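Local coordinates for signal recognition particle 54 kDa protein (Aeropyrum pernix, PDB 7EPK) that belongs to the SRP54 family, a protein component of the signal recognition particle that pairs a P-loop GTPase domain with a helical signal peptide binding domain, at residues P210-L215 against I238-V243; K371-I376 against V407-E412. All coordinates share one frame; numbering follows the deposited sequence.

Contact 1: residues P210-L215 against I238-V243; sequences PDEVAL and IGSIIV
Ser-240 and Glu-212 make the polar side-chain contact. Ser-240 OG donates to Glu-212 OE2 at 2.6 Å. The hydroxyl approaches from above the carboxylate plane, about 50° out of it. Glu-212 CG lies anti to the backbone N (chi1 174°), and the chain runs on extended to the serine. The other oxygen, OE1, is held by Lys-267 and Trp-97, so both carboxylate oxygens have partners.

Backbone bonds join the strands. Val-213 O accepts two N-H groups, Gly-239 N at 3.0 Å and Ser-240 N at 3.1 Å. Further on, Ile-242 N donates to Leu-215 O at 3.1 Å. A bond from Leu-215 N to Ser-240 O is less certain, as the place of that oxygen is doubtful. These parallel strands open and close a beta-alpha-beta unit through helix 225-235, in the central sheet of the P-loop GTPase domain. Strands 97-102 and 265-270 flank the pair.

Ala-214 CB sits beside Ser-240 CB, 3.9 Å away, on one face of the sheet. Apolar contacts follow. Ile-242 CD1 also lies near Ala-214 CB. Leu-215 and Ile-241 point to the other face. Ile-238 CD1 touches both Leu-215 CB, at 3.9 Å, and Val-213 CG1, at 4.0 Å.

Contact 2: residues K371-I376 against V407-E412; sequences KRWMAI and VDDVRE
The guanidinium of Arg-372 meets Asp-409 at its edge. OD1 lies near the guanidinium plane, and the carboxylate is turned 45° from it. Arg-372 NE donates to Asp-409 OD1 at 3.5 Å, a weak hydrogen bond within a salt bridge. The arginine chain bends at chi3 (-53°), which sets NE beside the carboxylate. Asp-409 OD2 is almost as near, 3.6 Å from Arg-372 NE. The two side chains cross at about a right angle.

The indole of Trp-373 meets residues 407-412 obliquely. Trp-373 CZ2 lies 3.9 Å from the carbonyl carbon Glu-412 C and 4.0 Å from Glu-412 CB. Trp-373 NE1 lies 4.1 Å from Asp-409 O, too far for a hydrogen bond. The planes of the ring and the Glu-412 carboxylate are 59° apart. Tyr-416 also meets the indole, and Leu-333 of helix 326-337 and Leu-413 touch it too.

One turn further along, Ile-376 points toward residues 407-412. Ile-376 CD1 rests 3.8 Å from Val-410 CB, and the two side chains cross at about a right angle. Helix 367-379 thus packs on helix 409-423 near Asp-409 to Glu-412, within the all-helical signal peptide binding domain. Met-396 of helix 393-402 touches Val-410.

The chemistry is mixed. Buried Trp-373, Ile-376 and Val-410 supply apolar contact, while Arg-372 brings positive charge to a pair of neighbouring acids. Arg-372 NH2 is near Glu-412 OE1 but beyond salt-bridge range. The arginine, close to Asp-409 and at longer range to Glu-412, would be expected to favour the charged forms of both.

How the contacts relate
Contact 1 and contact 2 belong to different domains and do not touch. Their centres are 54 Å apart and their nearest atoms about 39 Å apart, on opposite sides of the chain's centre. Both segments of contact 1 precede those of contact 2 in the chain. Contact 1 is the nearer to the nucleotide, without touching it. The side chain of Ile-242 is about 8 Å from the bound GDP, and that of Leu-215 is about 13 Å from the magnesium ion. Leu-215 also touches residues of the probable P-loop. Contact 2 instead joins two helices of the signal peptide binding domain. Contact 1 pairs two parallel strands of a mixed sheet; contact 2 packs one helix on another.

Contact 1: residues P210-L215 against I238-V243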
ATOM      1  N   PRO A 210     -21.747  -2.845 -17.369  1.00 44.84           N
ATOM      2  CA  PRO A 210     -21.102  -2.942 -16.061  1.00 46.08           C
ATOM      3  C   PRO A 210     -20.019  -1.865 -15.869  1.00 45.91           C
ATOM      4  O   PRO A 210     -19.344  -1.496 -16.835  1.00 45.09           O
ATOM      5  CB  PRO A 210     -20.527  -4.367 -16.037  1.00 43.57           C
ATOM      6  CG  PRO A 210     -20.315  -4.705 -17.487  1.00 43.19           C
ATOM      7  CD  PRO A 210     -21.321  -3.905 -18.287  1.00 42.09           C
ATOM      8  N   ASP A 211     -19.905  -1.368 -14.635  1.00 42.86           N
ATOM      9  CA  ASP A 211     -18.935  -0.313 -14.239  1.00 40.87           C
ATOM     10  C   ASP A 211     -17.559  -0.977 -14.019  1.00 38.70           C
ATOM     11  O   ASP A 211     -16.533  -0.300 -14.218  1.00 39.28           O
ATOM     12  CB  ASP A 211     -19.502   0.514 -13.073  1.00 39.22           C
ATOM     13  CG  ASP A 211     -20.723   1.374 -13.436  1.00 42.36           C
ATOM     14  OD1 ASP A 211     -20.580   2.300 -14.289  1.00 41.54           O
ATOM     15  OD2 ASP A 211     -21.816   1.159 -12.832  1.00 46.12           O
ATOM     16  N   GLU A 212     -17.539  -2.272 -13.709  1.00 35.85           N
ATOM     17  CA  GLU A 212     -16.336  -3.051 -13.329  1.00 38.86           C
ATOM     18  C   GLU A 212     -16.599  -4.503 -13.745  1.00 40.48           C
ATOM     19  O   GLU A 212     -17.474  -5.127 -13.136  1.00 43.53           O
ATOM     20  CB  GLU A 212     -16.074  -2.907 -11.819  1.00 42.37           C
ATOM     21  CG  GLU A 212     -14.938  -3.755 -11.221  1.00 47.38           C
ATOM     22  CD  GLU A 212     -14.774  -3.715  -9.680  1.00 53.44           C
ATOM     23  OE1 GLU A 212     -15.317  -2.776  -9.040  1.00 53.37           O
ATOM     24  OE2 GLU A 212     -14.123  -4.641  -9.079  1.00 46.98           O
ATOM     25  N   VAL A 213     -15.900  -5.014 -14.763  1.00 38.17           N
ATOM     26  CA  VAL A 213     -15.887  -6.470 -15.069  1.00 37.73           C
ATOM     27  C   VAL A 213     -14.751  -7.099 -14.261  1.00 38.40           C
ATOM     28  O   VAL A 213     -13.596  -6.720 -14.451  1.00 43.41           O
ATOM     29  CB  VAL A 213     -15.750  -6.730 -16.580  1.00 38.85           C
ATOM     30  CG1 VAL A 213     -15.567  -8.205 -16.859  1.00 38.06           C
ATOM     31  CG2 VAL A 213     -16.928  -6.184 -17.376  1.00 37.36           C
ATOM     32  N   ALA A 214     -15.062  -7.990 -13.336  1.00 42.12           N
ATOM     33  CA  ALA A 214     -14.054  -8.661 -12.490  1.00 43.94           C
ATOM     34  C   ALA A 214     -13.834 -10.062 -13.043  1.00 44.37           C
ATOM     35  O   ALA A 214     -14.803 -10.776 -13.171  1.00 48.18           O
ATOM     36  CB  ALA A 214     -14.503  -8.719 -11.056  1.00 45.73           C
ATOM     37  N   LEU A 215     -12.596 -10.395 -13.386  1.00 48.45           N
ATOM     38  CA  LEU A 215     -12.174 -11.773 -13.709  1.00 50.23           C
ATOM     39  C   LEU A 215     -11.896 -12.507 -12.403  1.00 49.60           C
ATOM     40  O   LEU A 215     -11.035 -12.066 -11.664  1.00 50.69           O
ATOM     41  CB  LEU A 215     -10.917 -11.745 -14.573  1.00 50.24           C
ATOM     42  CG  LEU A 215     -10.378 -13.126 -14.910  1.00 53.51           C
ATOM     43  CD1 LEU A 215     -11.412 -13.960 -15.659  1.00 53.65           C
ATOM     44  CD2 LEU A 215      -9.106 -13.001 -15.728  1.00 62.33           C
ATOM     45  N   ILE A 238     -11.469  -6.616 -18.987  1.00 48.78           N
ATOM     46  CA  ILE A 238     -11.286  -6.794 -17.521  1.00 51.56           C
ATOM     47  C   ILE A 238     -10.840  -5.475 -16.890  1.00 51.44           C
ATOM     48  O   ILE A 238      -9.925  -4.837 -17.435  1.00 56.97           O
ATOM     49  CB  ILE A 238     -10.242  -7.870 -17.203  1.00 59.70           C
ATOM     50  CG1 ILE A 238     -10.518  -9.209 -17.897  1.00 62.02           C
ATOM     51  CG2 ILE A 238     -10.107  -7.997 -15.690  1.00 56.50           C
ATOM     52  CD1 ILE A 238     -11.913  -9.725 -17.709  1.00 70.63           C
ATOM     53  N   GLY A 239     -11.420  -5.141 -15.739  1.00 49.46           N
ATOM     54  CA  GLY A 239     -11.109  -3.947 -14.939  1.00 47.04           C
ATOM     55  C   GLY A 239     -10.658  -4.350 -13.553  1.00 50.50           C
ATOM     56  O   GLY A 239      -9.983  -3.546 -12.897  1.00 57.39           O
ATOM     57  N   SER A 240     -10.999  -5.564 -13.121  1.00 50.24           N
ATOM     58  CA  SER A 240     -10.603  -6.108 -11.802  1.00 53.70           C
ATOM     59  C   SER A 240     -10.107  -7.551 -11.949  1.00 59.67           C
ATOM     60  O   SER A 240     -10.507  -8.222 -12.937  1.00 61.96           O
ATOM     61  CB  SER A 240     -11.748  -6.011 -10.841  1.00 54.03           C
ATOM     62  OG  SER A 240     -11.856  -4.678 -10.367  1.00 60.49           O
ATOM     63  N   ILE A 241      -9.260  -8.004 -11.016  1.00 51.38           N
ATOM     64  CA  ILE A 241      -8.937  -9.449 -10.839  1.00 47.48           C
ATOM     65  C   ILE A 241      -9.116  -9.786  -9.369  1.00 47.96           C
ATOM     66  O   ILE A 241      -8.674  -9.020  -8.504  1.00 46.93           O
ATOM     67  CB  ILE A 241      -7.527  -9.822 -11.335  1.00 49.22           C
ATOM     68  CG1 ILE A 241      -7.444  -9.708 -12.861  1.00 56.89           C
ATOM     69  CG2 ILE A 241      -7.132 -11.210 -10.847  1.00 45.60           C
ATOM     70  CD1 ILE A 241      -6.062  -9.848 -13.434  1.00 59.60           C
ATOM     71  N   ILE A 242      -9.767 -10.909  -9.117  1.00 51.54           N
ATOM     72  CA  ILE A 242     -10.013 -11.428  -7.751  1.00 50.84           C
ATOM     73  C   ILE A 242      -9.408 -12.820  -7.762  1.00 53.77           C
ATOM     74  O   ILE A 242      -9.706 -13.561  -8.702  1.00 62.32           O
ATOM     75  CB  ILE A 242     -11.512 -11.421  -7.400  1.00 51.22           C
ATOM     76  CG1 ILE A 242     -12.090 -10.004  -7.444  1.00 51.96           C
ATOM     77  CG2 ILE A 242     -11.712 -12.080  -6.047  1.00 56.71           C
ATOM     78  CD1 ILE A 242     -13.577  -9.895  -7.185  1.00 51.67           C
ATOM     79  N   VAL A 243      -8.545 -13.129  -6.799  1.00 57.86           N
ATOM     80  CA  VAL A 243      -7.807 -14.418  -6.794  1.00 64.18           C
ATOM     81  C   VAL A 243      -8.320 -15.260  -5.624  1.00 68.73           C
ATOM     82  O   VAL A 243      -8.181 -14.806  -4.462  1.00 66.10           O
ATOM     83  CB  VAL A 243      -6.283 -14.198  -6.759  1.00 66.98           C
ATOM     84  CG1 VAL A 243      -5.529 -15.516  -6.766  1.00 67.01           C
ATOM     85  CG2 VAL A 243      -5.822 -13.345  -7.926  1.00 69.85           C
TER

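Contact 2: residues K371-I376 against V407-E412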
ATOM      1  N   LYS A 371       6.827  23.632  18.162  1.00 69.91           N
ATOM      2  CA  LYS A 371       5.713  23.788  17.177  1.00 75.23           C
ATOM      3  C   LYS A 371       5.393  25.274  16.989  1.00 70.43           C
ATOM      4  O   LYS A 371       5.011  25.660  15.864  1.00 71.09           O
ATOM      5  CB  LYS A 371       4.462  23.010  17.612  1.00 82.84           C
ATOM      6  CG  LYS A 371       3.331  22.919  16.587  1.00 86.20           C
ATOM      7  CD  LYS A 371       2.094  23.733  16.953  1.00 98.21           C
ATOM      8  CE  LYS A 371       0.868  23.421  16.113  1.00 97.14           C
ATOM      9  NZ  LYS A 371       0.275  22.102  16.451  1.00 93.96           N
ATOM     10  N   ARG A 372       5.525  26.073  18.048  1.00 71.42           N
ATOM     11  CA  ARG A 372       5.224  27.529  18.015  1.00 77.37           C
ATOM     12  C   ARG A 372       6.372  28.211  17.270  1.00 73.50           C
ATOM     13  O   ARG A 372       6.111  29.060  16.394  1.00 72.20           O
ATOM     14  CB  ARG A 372       5.079  28.128  19.426  1.00 90.65           C
ATOM     15  CG  ARG A 372       3.767  27.839  20.155  1.00 92.80           C
ATOM     16  CD  ARG A 372       3.571  28.753  21.366  1.00 89.29           C
ATOM     17  NE  ARG A 372       4.700  28.770  22.304  1.00 81.59           N
ATOM     18  CZ  ARG A 372       4.877  27.918  23.315  1.00 75.02           C
ATOM     19  NH1 ARG A 372       4.000  26.955  23.548  1.00 72.13           N
ATOM     20  NH2 ARG A 372       5.948  28.021  24.081  1.00 72.82           N
ATOM     21  N   TRP A 373       7.605  27.837  17.617  1.00 68.97           N
ATOM     22  CA  TRP A 373       8.840  28.380  17.004  1.00 63.59           C
ATOM     23  C   TRP A 373       8.829  28.114  15.502  1.00 66.01           C
ATOM     24  O   TRP A 373       9.238  29.019  14.758  1.00 71.96           O
ATOM     25  CB  TRP A 373      10.064  27.788  17.696  1.00 63.69           C
ATOM     26  CG  TRP A 373      10.329  28.449  19.007  1.00 67.05           C
ATOM     27  CD1 TRP A 373       9.498  29.303  19.670  1.00 72.05           C
ATOM     28  CD2 TRP A 373      11.500  28.304  19.826  1.00 73.73           C
ATOM     29  NE1 TRP A 373      10.073  29.708  20.841  1.00 77.42           N
ATOM     30  CE2 TRP A 373      11.301  29.108  20.969  1.00 77.71           C
ATOM     31  CE3 TRP A 373      12.696  27.575  19.718  1.00 77.67           C
ATOM     32  CZ2 TRP A 373      12.264  29.210  21.980  1.00 79.01           C
ATOM     33  CZ3 TRP A 373      13.645  27.679  20.717  1.00 78.46           C
ATOM     34  CH2 TRP A 373      13.429  28.486  21.835  1.00 75.21           C
ATOM     35  N   MET A 374       8.344  26.941  15.074  1.00 64.40           N
ATOM     36  CA  MET A 374       8.277  26.579  13.638  1.00 61.77           C
ATOM     37  C   MET A 374       7.249  27.484  12.944  1.00 60.11           C
ATOM     38  O   MET A 374       7.585  28.052  11.889  1.00 65.49           O
ATOM     39  CB  MET A 374       8.006  25.083  13.430  1.00 62.41           C
ATOM     40  CG  MET A 374       9.306  24.235  13.512  1.00 65.23           C
ATOM     41  SD  MET A 374       9.127  22.406  13.422  1.00 63.92           S
ATOM     42  CE  MET A 374       8.099  22.288  11.958  1.00 70.98           C
ATOM     43  N   ALA A 375       6.084  27.712  13.550  1.00 71.90           N
ATOM     44  CA  ALA A 375       5.013  28.598  13.015  1.00 69.77           C
ATOM     45  C   ALA A 375       5.567  30.010  12.829  1.00 65.57           C
ATOM     46  O   ALA A 375       5.300  30.620  11.775  1.00 55.84           O
ATOM     47  CB  ALA A 375       3.831  28.609  13.954  1.00 72.46           C
ATOM     48  N   ILE A 376       6.290  30.487  13.851  1.00 67.04           N
ATOM     49  CA  ILE A 376       6.998  31.802  13.900  1.00 65.81           C
ATOM     50  C   ILE A 376       7.874  31.936  12.652  1.00 58.11           C
ATOM     51  O   ILE A 376       7.702  32.911  11.933  1.00 52.88           O
ATOM     52  CB  ILE A 376       7.851  31.928  15.184  1.00 71.22           C
ATOM     53  CG1 ILE A 376       7.010  32.033  16.461  1.00 71.19           C
ATOM     54  CG2 ILE A 376       8.839  33.077  15.057  1.00 70.84           C
ATOM     55  CD1 ILE A 376       6.549  33.428  16.787  1.00 79.18           C
ATOM     56  N   VAL A 407       4.253  38.420  21.026  1.00 91.32           N
ATOM     57  CA  VAL A 407       5.368  39.309  20.606  1.00 88.82           C
ATOM     58  C   VAL A 407       6.599  38.943  21.440  1.00 84.40           C
ATOM     59  O   VAL A 407       7.709  39.228  20.980  1.00 90.00           O
ATOM     60  CB  VAL A 407       4.958  40.789  20.754  1.00100.22           C
ATOM     61  CG1 VAL A 407       4.849  41.233  22.215  1.00105.19           C
ATOM     62  CG2 VAL A 407       5.880  41.703  19.967  1.00104.62           C
ATOM     63  N   ASP A 408       6.395  38.350  22.623  1.00 86.12           N
ATOM     64  CA  ASP A 408       7.474  37.853  23.525  1.00 92.99           C
ATOM     65  C   ASP A 408       7.947  36.467  23.063  1.00 85.65           C
ATOM     66  O   ASP A 408       9.106  36.138  23.326  1.00 79.27           O
ATOM     67  CB  ASP A 408       7.026  37.774  24.994  1.00101.06           C
ATOM     68  CG  ASP A 408       7.168  39.043  25.826  1.00100.31           C
ATOM     69  OD1 ASP A 408       7.667  40.067  25.295  1.00 95.58           O
ATOM     70  OD2 ASP A 408       6.789  38.989  27.016  1.00 98.85           O
ATOM     71  N   ASP A 409       7.076  35.660  22.446  1.00 92.70           N
ATOM     72  CA  ASP A 409       7.435  34.308  21.931  1.00 91.07           C
ATOM     73  C   ASP A 409       8.511  34.453  20.852  1.00 91.78           C
ATOM     74  O   ASP A 409       9.558  33.764  20.941  1.00 89.24           O
ATOM     75  CB  ASP A 409       6.224  33.545  21.391  1.00 84.13           C
ATOM     76  CG  ASP A 409       5.812  32.413  22.308  1.00 87.07           C
ATOM     77  OD1 ASP A 409       6.689  31.577  22.636  1.00 88.67           O
ATOM     78  OD2 ASP A 409       4.635  32.390  22.705  1.00 90.33           O
ATOM     79  N   VAL A 410       8.255  35.332  19.882  1.00 84.63           N
ATOM     80  CA  VAL A 410       9.217  35.673  18.797  1.00 80.46           C
ATOM     81  C   VAL A 410      10.492  36.275  19.419  1.00 78.20           C
ATOM     82  O   VAL A 410      11.546  36.182  18.770  1.00 83.40           O
ATOM     83  CB  VAL A 410       8.567  36.539  17.692  1.00 81.80           C
ATOM     84  CG1 VAL A 410       7.540  37.533  18.210  1.00 87.77           C
ATOM     85  CG2 VAL A 410       9.605  37.244  16.836  1.00 88.92           C
ATOM     86  N   ARG A 411      10.446  36.792  20.655  1.00 78.94           N
ATOM     87  CA  ARG A 411      11.665  37.191  21.426  1.00 80.53           C
ATOM     88  C   ARG A 411      12.404  35.956  21.960  1.00 73.80           C
ATOM     89  O   ARG A 411      13.638  35.992  21.958  1.00 76.86           O
ATOM     90  CB  ARG A 411      11.366  38.096  22.631  1.00 82.60           C
ATOM     91  CG  ARG A 411      11.019  39.538  22.299  1.00 75.52           C
ATOM     92  CD  ARG A 411      10.736  40.332  23.563  1.00 76.14           C
ATOM     93  NE  ARG A 411      10.565  41.728  23.192  1.00 74.38           N
ATOM     94  CZ  ARG A 411      11.556  42.595  23.019  1.00 70.78           C
ATOM     95  NH1 ARG A 411      12.811  42.227  23.243  1.00 77.88           N
ATOM     96  NH2 ARG A 411      11.285  43.833  22.631  1.00 64.98           N
ATOM     97  N   GLU A 412      11.696  34.933  22.451  1.00 76.79           N
ATOM     98  CA  GLU A 412      12.319  33.715  23.052  1.00 80.94           C
ATOM     99  C   GLU A 412      13.202  33.033  21.993  1.00 71.52           C
ATOM    100  O   GLU A 412      14.366  32.765  22.295  1.00 60.74           O
ATOM    101  CB  GLU A 412      11.273  32.722  23.579  1.00 91.42           C
ATOM    102  CG  GLU A 412      10.452  33.203  24.771  1.00 99.31           C
ATOM    103  CD  GLU A 412       9.199  32.381  25.078  1.00110.55           C
ATOM    104  OE1 GLU A 412       8.932  31.397  24.355  1.00124.01           O
ATOM    105  OE2 GLU A 412       8.474  32.729  26.037  1.00105.29           O
TER